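Local coordinates for glycerol uptake operon antiterminator regulatory protein (Listeria monocytogenes str. 4b, PDB 3KTS), which probably regulates transcription of the glycerol uptake operon by antitermination in response to glycerol-3-phosphate, at residues A[22-28]-A[49-55]; A[30-36]-A[54-60]. All coordinates share one frame. Residue numbers count along the deposited sequence, not the author numbering.

Contact 1. Residues A[22-28]-A[49-55]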
loop_
_atom_site.group_PDB
_atom_site.type_symbol
_atom_site.label_atom_id
_atom_site.label_comp_id
_atom_site.label_asym_id
_atom_site.label_seq_id
_atom_site.Cartn_x
_atom_site.Cartn_y
_atom_site.Cartn_z
ATOM N N MET A 22 -4.512 13.918 5.260
ATOM C CA MET A 22 -4.790 12.992 6.353
ATOM C C MET A 22 -5.856 13.544 7.310
ATOM O O MET A 22 -6.537 12.775 7.992
ATOM C CB MET A 22 -3.507 12.575 7.088
ATOM C CG MET A 22 -3.245 13.276 8.411
ATOM S SD MET A 22 -2.153 12.311 9.452
ATOM C CE MET A 22 -0.596 12.595 8.610
ATOM N N GLU A 23 -5.992 14.871 7.348
ATOM C CA GLU A 23 -7.063 15.525 8.091
ATOM C C GLU A 23 -8.400 15.250 7.434
ATOM O O GLU A 23 -9.387 14.978 8.118
ATOM C CB GLU A 23 -6.825 17.035 8.183
ATOM C CG GLU A 23 -6.603 17.549 9.601
ATOM C CD GLU A 23 -5.366 16.968 10.257
ATOM O OE1 GLU A 23 -5.519 16.094 11.138
ATOM O OE2 GLU A 23 -4.245 17.379 9.889
ATOM N N LYS A 24 -8.409 15.309 6.103
ATOM C CA LYS A 24 -9.585 14.992 5.300
ATOM C C LYS A 24 -10.068 13.568 5.565
ATOM O O LYS A 24 -11.265 13.342 5.734
ATOM C CB LYS A 24 -9.285 15.177 3.806
ATOM C CG LYS A 24 -8.976 16.610 3.363
ATOM C CD LYS A 24 -10.232 17.393 3.004
ATOM C CE LYS A 24 -9.891 18.782 2.480
ATOM N NZ LYS A 24 -11.116 19.596 2.220
ATOM N N ILE A 25 -9.133 12.619 5.632
ATOM C CA ILE A 25 -9.491 11.205 5.800
ATOM C C ILE A 25 -9.674 10.777 7.251
ATOM O O ILE A 25 -10.081 9.649 7.520
ATOM C CB ILE A 25 -8.533 10.233 5.047
ATOM C CG1 ILE A 25 -7.149 10.170 5.695
ATOM C CG2 ILE A 25 -8.420 10.628 3.601
ATOM C CD1 ILE A 25 -6.090 9.497 4.812
ATOM N N LEU A 26 -9.389 11.682 8.183
ATOM C CA LEU A 26 -9.564 11.392 9.604
ATOM C C LEU A 26 -11.047 11.473 9.977
ATOM O O LEU A 26 -11.464 10.965 11.019
ATOM C CB LEU A 26 -8.718 12.344 10.454
ATOM C CG LEU A 26 -7.677 11.753 11.420
ATOM C CD1 LEU A 26 -6.736 10.765 10.733
ATOM C CD2 LEU A 26 -6.866 12.869 12.050
ATOM N N GLU A 27 -11.835 12.092 9.099
ATOM C CA GLU A 27 -13.276 12.230 9.281
ATOM C C GLU A 27 -14.045 11.176 8.485
ATOM O O GLU A 27 -15.191 11.405 8.090
ATOM C CB GLU A 27 -13.726 13.623 8.836
ATOM C CG GLU A 27 -12.910 14.780 9.400
ATOM C CD GLU A 27 -13.065 16.062 8.592
ATOM O OE1 GLU A 27 -13.758 16.043 7.548
ATOM O OE2 GLU A 27 -12.486 17.094 8.998
ATOM N N LEU A 28 -13.423 10.025 8.248
ATOM C CA LEU A 28 -14.022 8.993 7.399
ATOM C C LEU A 28 -14.154 7.634 8.078
ATOM O O LEU A 28 -13.385 7.297 8.976
ATOM C CB LEU A 28 -13.241 8.862 6.090
ATOM C CG LEU A 28 -13.802 9.513 4.821
ATOM C CD1 LEU A 28 -13.984 11.023 4.935
ATOM C CD2 LEU A 28 -12.887 9.182 3.652
ATOM N N TYR A 49 -0.435 10.323 15.472
ATOM C CA TYR A 49 -1.629 11.166 15.362
ATOM C C TYR A 49 -2.716 10.520 14.509
ATOM O O TYR A 49 -3.904 10.744 14.739
ATOM C CB TYR A 49 -1.294 12.561 14.822
ATOM C CG TYR A 49 -2.448 13.536 14.924
ATOM C CD1 TYR A 49 -2.825 14.074 16.155
ATOM C CD2 TYR A 49 -3.173 13.910 13.791
ATOM C CE1 TYR A 49 -3.893 14.961 16.255
ATOM C CE2 TYR A 49 -4.237 14.799 13.882
ATOM C CZ TYR A 49 -4.591 15.319 15.113
ATOM O OH TYR A 49 -5.643 16.196 15.203
ATOM N N ALA A 50 -2.308 9.722 13.526
ATOM C CA ALA A 50 -3.261 9.012 12.682
ATOM C C ALA A 50 -3.801 7.785 13.405
ATOM O O ALA A 50 -4.968 7.430 13.251
ATOM C CB ALA A 50 -2.629 8.628 11.374
ATOM N N GLN A 51 -2.948 7.154 14.211
ATOM C CA GLN A 51 -3.356 6.012 15.028
ATOM C C GLN A 51 -4.200 6.432 16.236
ATOM O O GLN A 51 -4.965 5.625 16.771
ATOM C CB GLN A 51 -2.141 5.201 15.471
ATOM C CG GLN A 51 -1.510 4.388 14.356
ATOM C CD GLN A 51 -0.117 3.906 14.700
ATOM O OE1 GLN A 51 0.654 4.605 15.355
ATOM N NE2 GLN A 51 0.217 2.701 14.250
ATOM N N ALA A 52 -4.062 7.692 16.653
ATOM C CA ALA A 52 -4.897 8.259 17.714
ATOM C C ALA A 52 -6.343 8.470 17.254
ATOM O O ALA A 52 -7.264 8.476 18.073
ATOM C CB ALA A 52 -4.306 9.570 18.226
ATOM N N GLY A 53 -6.532 8.636 15.945
ATOM C CA GLY A 53 -7.863 8.805 15.361
ATOM C C GLY A 53 -8.484 7.506 14.874
ATOM O O GLY A 53 -9.380 7.521 14.027
ATOM N N GLY A 54 -7.997 6.385 15.405
ATOM C CA GLY A 54 -8.509 5.054 15.072
ATOM C C GLY A 54 -8.194 4.565 13.667
ATOM O O GLY A 54 -8.823 3.620 13.183
ATOM N N LYS A 55 -7.223 5.208 13.017
ATOM C CA LYS A 55 -6.842 4.866 11.650
ATOM C C LYS A 55 -5.548 4.075 11.636
ATOM O O LYS A 55 -4.559 4.474 12.253
ATOM C CB LYS A 55 -6.698 6.122 10.774
ATOM C CG LYS A 55 -7.949 6.992 10.667
ATOM C CD LYS A 55 -9.136 6.178 10.203
ATOM C CE LYS A 55 -10.440 6.895 10.449
ATOM N NZ LYS A 55 -10.674 7.931 9.414
#
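The C-terminal parts of helices 20-25 and 43-52 meet here, each running on into a loop. The backbones come closest at L26 and G53, 6.5 Å between CA atoms; G53 has no side chain at this point, and a CB there would come 3.4 Å from L26 CG. A type I turn spans I25 to L28; after the second helix, K55 N bonds back to A50 O at 3.2 Å. L26 fills the gap between the helix ends: its CD2 lies 3.7 Å from Y49 CE2 and its CD1 4.0 Å from K55 CG. Deeper in, M22 SD rests 4.2 Å from A50 CB, while at the surface E23 OE1 sits at the edge of the tyrosine ring, 3.3 Å from Y49 CE2. The side chain of K55 reaches across so that NZ donates a hydrogen bond to L28 O at 2.8 Å. This one lysine hydrogen bond adds a polar tie to an otherwise largely apolar seam between two neighbouring helices of the barrel's outer layer.

Contact 2. Residues A[30-36]-A[54-60]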
loop_
_atom_site.group_PDB
_atom_site.type_symbol
_atom_site.label_atom_id
_atom_site.label_comp_id
_atom_site.label_asym_id
_atom_site.label_seq_id
_atom_site.Cartn_x
_atom_site.Cartn_y
_atom_site.Cartn_z
ATOM N N LEU A 30 -13.655 4.689 6.890
ATOM C CA LEU A 30 -12.640 3.738 6.439
ATOM C C LEU A 30 -11.496 3.647 7.446
ATOM O O LEU A 30 -10.968 4.667 7.872
ATOM C CB LEU A 30 -12.107 4.162 5.066
ATOM C CG LEU A 30 -13.137 4.510 3.980
ATOM C CD1 LEU A 30 -12.529 5.434 2.940
ATOM C CD2 LEU A 30 -13.727 3.260 3.318
ATOM N N THR A 31 -11.123 2.427 7.824
ATOM C CA THR A 31 -10.133 2.213 8.891
ATOM C C THR A 31 -8.655 2.294 8.452
ATOM O O THR A 31 -7.849 2.936 9.128
ATOM C CB THR A 31 -10.427 0.917 9.722
ATOM O OG1 THR A 31 -9.254 0.521 10.448
ATOM C CG2 THR A 31 -10.902 -0.241 8.827
ATOM N N TYR A 32 -8.304 1.660 7.332
ATOM C CA TYR A 32 -6.922 1.714 6.803
ATOM C C TYR A 32 -6.647 2.887 5.859
ATOM O O TYR A 32 -7.451 3.189 4.970
ATOM C CB TYR A 32 -6.549 0.409 6.106
ATOM C CG TYR A 32 -6.005 -0.648 7.034
ATOM C CD1 TYR A 32 -6.849 -1.565 7.652
ATOM C CD2 TYR A 32 -4.639 -0.737 7.284
ATOM C CE1 TYR A 32 -6.345 -2.538 8.500
ATOM C CE2 TYR A 32 -4.125 -1.705 8.124
ATOM C CZ TYR A 32 -4.983 -2.598 8.730
ATOM O OH TYR A 32 -4.465 -3.547 9.576
ATOM N N MET A 33 -5.503 3.535 6.060
ATOM C CA MET A 33 -5.071 4.642 5.206
ATOM C C MET A 33 -3.661 4.407 4.653
ATOM O O MET A 33 -2.905 3.581 5.178
ATOM C CB MET A 33 -5.127 5.969 5.965
ATOM C CG MET A 33 -3.974 6.190 6.936
ATOM S SD MET A 33 -3.531 7.933 7.056
ATOM C CE MET A 33 -4.763 8.521 8.215
ATOM N N VAL A 34 -3.316 5.135 3.597
ATOM C CA VAL A 34 -1.985 5.051 3.010
ATOM C C VAL A 34 -1.287 6.406 3.026
ATOM O O VAL A 34 -1.867 7.419 2.635
ATOM C CB VAL A 34 -2.038 4.530 1.561
ATOM C CG1 VAL A 34 -0.697 4.735 0.873
ATOM C CG2 VAL A 34 -2.436 3.061 1.541
ATOM N N MET A 35 -0.039 6.419 3.482
ATOM C CA MET A 35 0.735 7.652 3.565
ATOM C C MET A 35 1.874 7.658 2.553
ATOM O O MET A 35 2.790 6.839 2.629
ATOM C CB MET A 35 1.286 7.844 4.980
ATOM C CG MET A 35 1.079 9.240 5.542
ATOM S SD MET A 35 1.636 9.392 7.251
ATOM C CE MET A 35 0.174 8.850 8.133
ATOM N N LEU A 36 1.812 8.588 1.605
ATOM C CA LEU A 36 2.557 8.462 0.358
ATOM C C LEU A 36 3.919 9.141 0.458
ATOM O O LEU A 36 4.952 8.476 0.527
ATOM C CB LEU A 36 1.758 9.053 -0.806
ATOM C CG LEU A 36 0.843 8.087 -1.560
ATOM C CD1 LEU A 36 -0.223 8.847 -2.331
ATOM C CD2 LEU A 36 1.652 7.196 -2.491
ATOM N N GLY A 54 -7.997 6.385 15.405
ATOM C CA GLY A 54 -8.509 5.054 15.072
ATOM C C GLY A 54 -8.194 4.565 13.667
ATOM O O GLY A 54 -8.823 3.620 13.183
ATOM N N LYS A 55 -7.223 5.208 13.017
ATOM C CA LYS A 55 -6.842 4.866 11.650
ATOM C C LYS A 55 -5.548 4.075 11.636
ATOM O O LYS A 55 -4.559 4.474 12.253
ATOM C CB LYS A 55 -6.698 6.122 10.774
ATOM C CG LYS A 55 -7.949 6.992 10.667
ATOM C CD LYS A 55 -9.136 6.178 10.203
ATOM C CE LYS A 55 -10.440 6.895 10.449
ATOM N NZ LYS A 55 -10.674 7.931 9.414
ATOM N N LYS A 56 -5.564 2.950 10.929
ATOM C CA LYS A 56 -4.370 2.129 10.764
ATOM C C LYS A 56 -3.567 2.569 9.528
ATOM O O LYS A 56 -4.135 2.815 8.466
ATOM C CB LYS A 56 -4.749 0.651 10.710
ATOM C CG LYS A 56 -5.104 0.059 12.073
ATOM C CD LYS A 56 -5.746 -1.315 11.944
ATOM C CE LYS A 56 -5.676 -2.097 13.245
ATOM N NZ LYS A 56 -4.387 -2.834 13.384
ATOM N N VAL A 57 -2.249 2.674 9.684
ATOM C CA VAL A 57 -1.399 3.299 8.662
ATOM C C VAL A 57 -0.550 2.314 7.846
ATOM O O VAL A 57 0.178 1.481 8.398
ATOM C CB VAL A 57 -0.491 4.407 9.269
ATOM C CG1 VAL A 57 0.381 5.063 8.198
ATOM C CG2 VAL A 57 -1.331 5.457 9.943
ATOM N N LEU A 58 -0.675 2.420 6.524
ATOM C CA LEU A 58 0.234 1.771 5.591
ATOM C C LEU A 58 1.203 2.835 5.073
ATOM O O LEU A 58 0.794 3.782 4.396
ATOM C CB LEU A 58 -0.548 1.114 4.448
ATOM C CG LEU A 58 -1.650 0.138 4.895
ATOM C CD1 LEU A 58 -2.652 -0.163 3.780
ATOM C CD2 LEU A 58 -1.059 -1.152 5.471
ATOM N N LEU A 59 2.480 2.687 5.416
ATOM C CA LEU A 59 3.482 3.711 5.117
ATOM C C LEU A 59 4.428 3.347 3.972
ATOM O O LEU A 59 5.071 2.297 3.992
ATOM C CB LEU A 59 4.293 4.057 6.376
ATOM C CG LEU A 59 5.501 4.987 6.194
ATOM C CD1 LEU A 59 5.075 6.378 5.718
ATOM C CD2 LEU A 59 6.342 5.085 7.464
ATOM N N HIS A 60 4.519 4.239 2.991
ATOM C CA HIS A 60 5.489 4.096 1.914
ATOM C C HIS A 60 6.914 4.321 2.391
ATOM O O HIS A 60 7.344 5.459 2.594
ATOM C CB HIS A 60 5.157 5.036 0.765
ATOM C CG HIS A 60 4.154 4.473 -0.182
ATOM N ND1 HIS A 60 4.507 3.670 -1.244
ATOM C CD2 HIS A 60 2.804 4.570 -0.213
ATOM C CE1 HIS A 60 3.417 3.305 -1.893
ATOM N NE2 HIS A 60 2.371 3.839 -1.291
#
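Strands 32-35 and 56-60 run side by side in parallel, their axes 4.7 Å apart at closest approach and twisted by -27°. Five backbone hydrogen bonds join them: K56 N to T31 O, M33 N to K56 O, L58 N to M33 O and M35 N to L58 O, all at 2.9 Å, then H60 N to M35 O at 3.1 Å. On the face carrying Y32, V34, K56 and L58, the tyrosine ring leans over the neighbouring strand. K56 CB sits beneath it, 3.7 Å from the centroid of the Y32 ring in a CH-pi contact, and Y32 CD2 is 3.9 Å from L58 CG. L58 thus fits beside both Y32 and V34, its CD1 3.9 Å from V34 CG2. Farther along, V34 CG1 abuts the edge of the imidazole at H60 CD2 (3.7 Å), and L36 CD2 approaches H60 NE2 at 3.6 Å. This face looks into the barrel, where L58 and H60 also meet L103 and R107 of strand 103-109. On the other face the two methionines flank V57: M33 CG touches V57 CG2 at 4.1 Å, and M35 CE reaches V57 CG1 at 3.8 Å. L59 CD1 lies against M35 CB at 4.1 Å, while M22 and A50 cover the methionines from the helix layer. Strand 32-39, helix 43-52 and strand 56-60 form a beta-alpha-beta unit, the repeating element of the TIM barrel to which this family belongs.

Overall arrangement
From the N terminus, the chain passes through helix 20-25, strand 32-39, helix 43-52 and strand 56-60. Contact 1 closes the loop from the first helix to the second, with strand 32-39 inside it; contact 2 closes the loop from that strand to the next, with helix 43-52 inside it. The segments alternate along the chain, so the two closures cross, and they share G54 and K55. Their centres are 8 Å apart and they touch directly: A50 CB packs on V57 CG2 at 3.7 Å, and I25 CD1 on M33 SD, also at 3.7 Å. Together they tie two adjacent outer helices to two adjacent barrel strands.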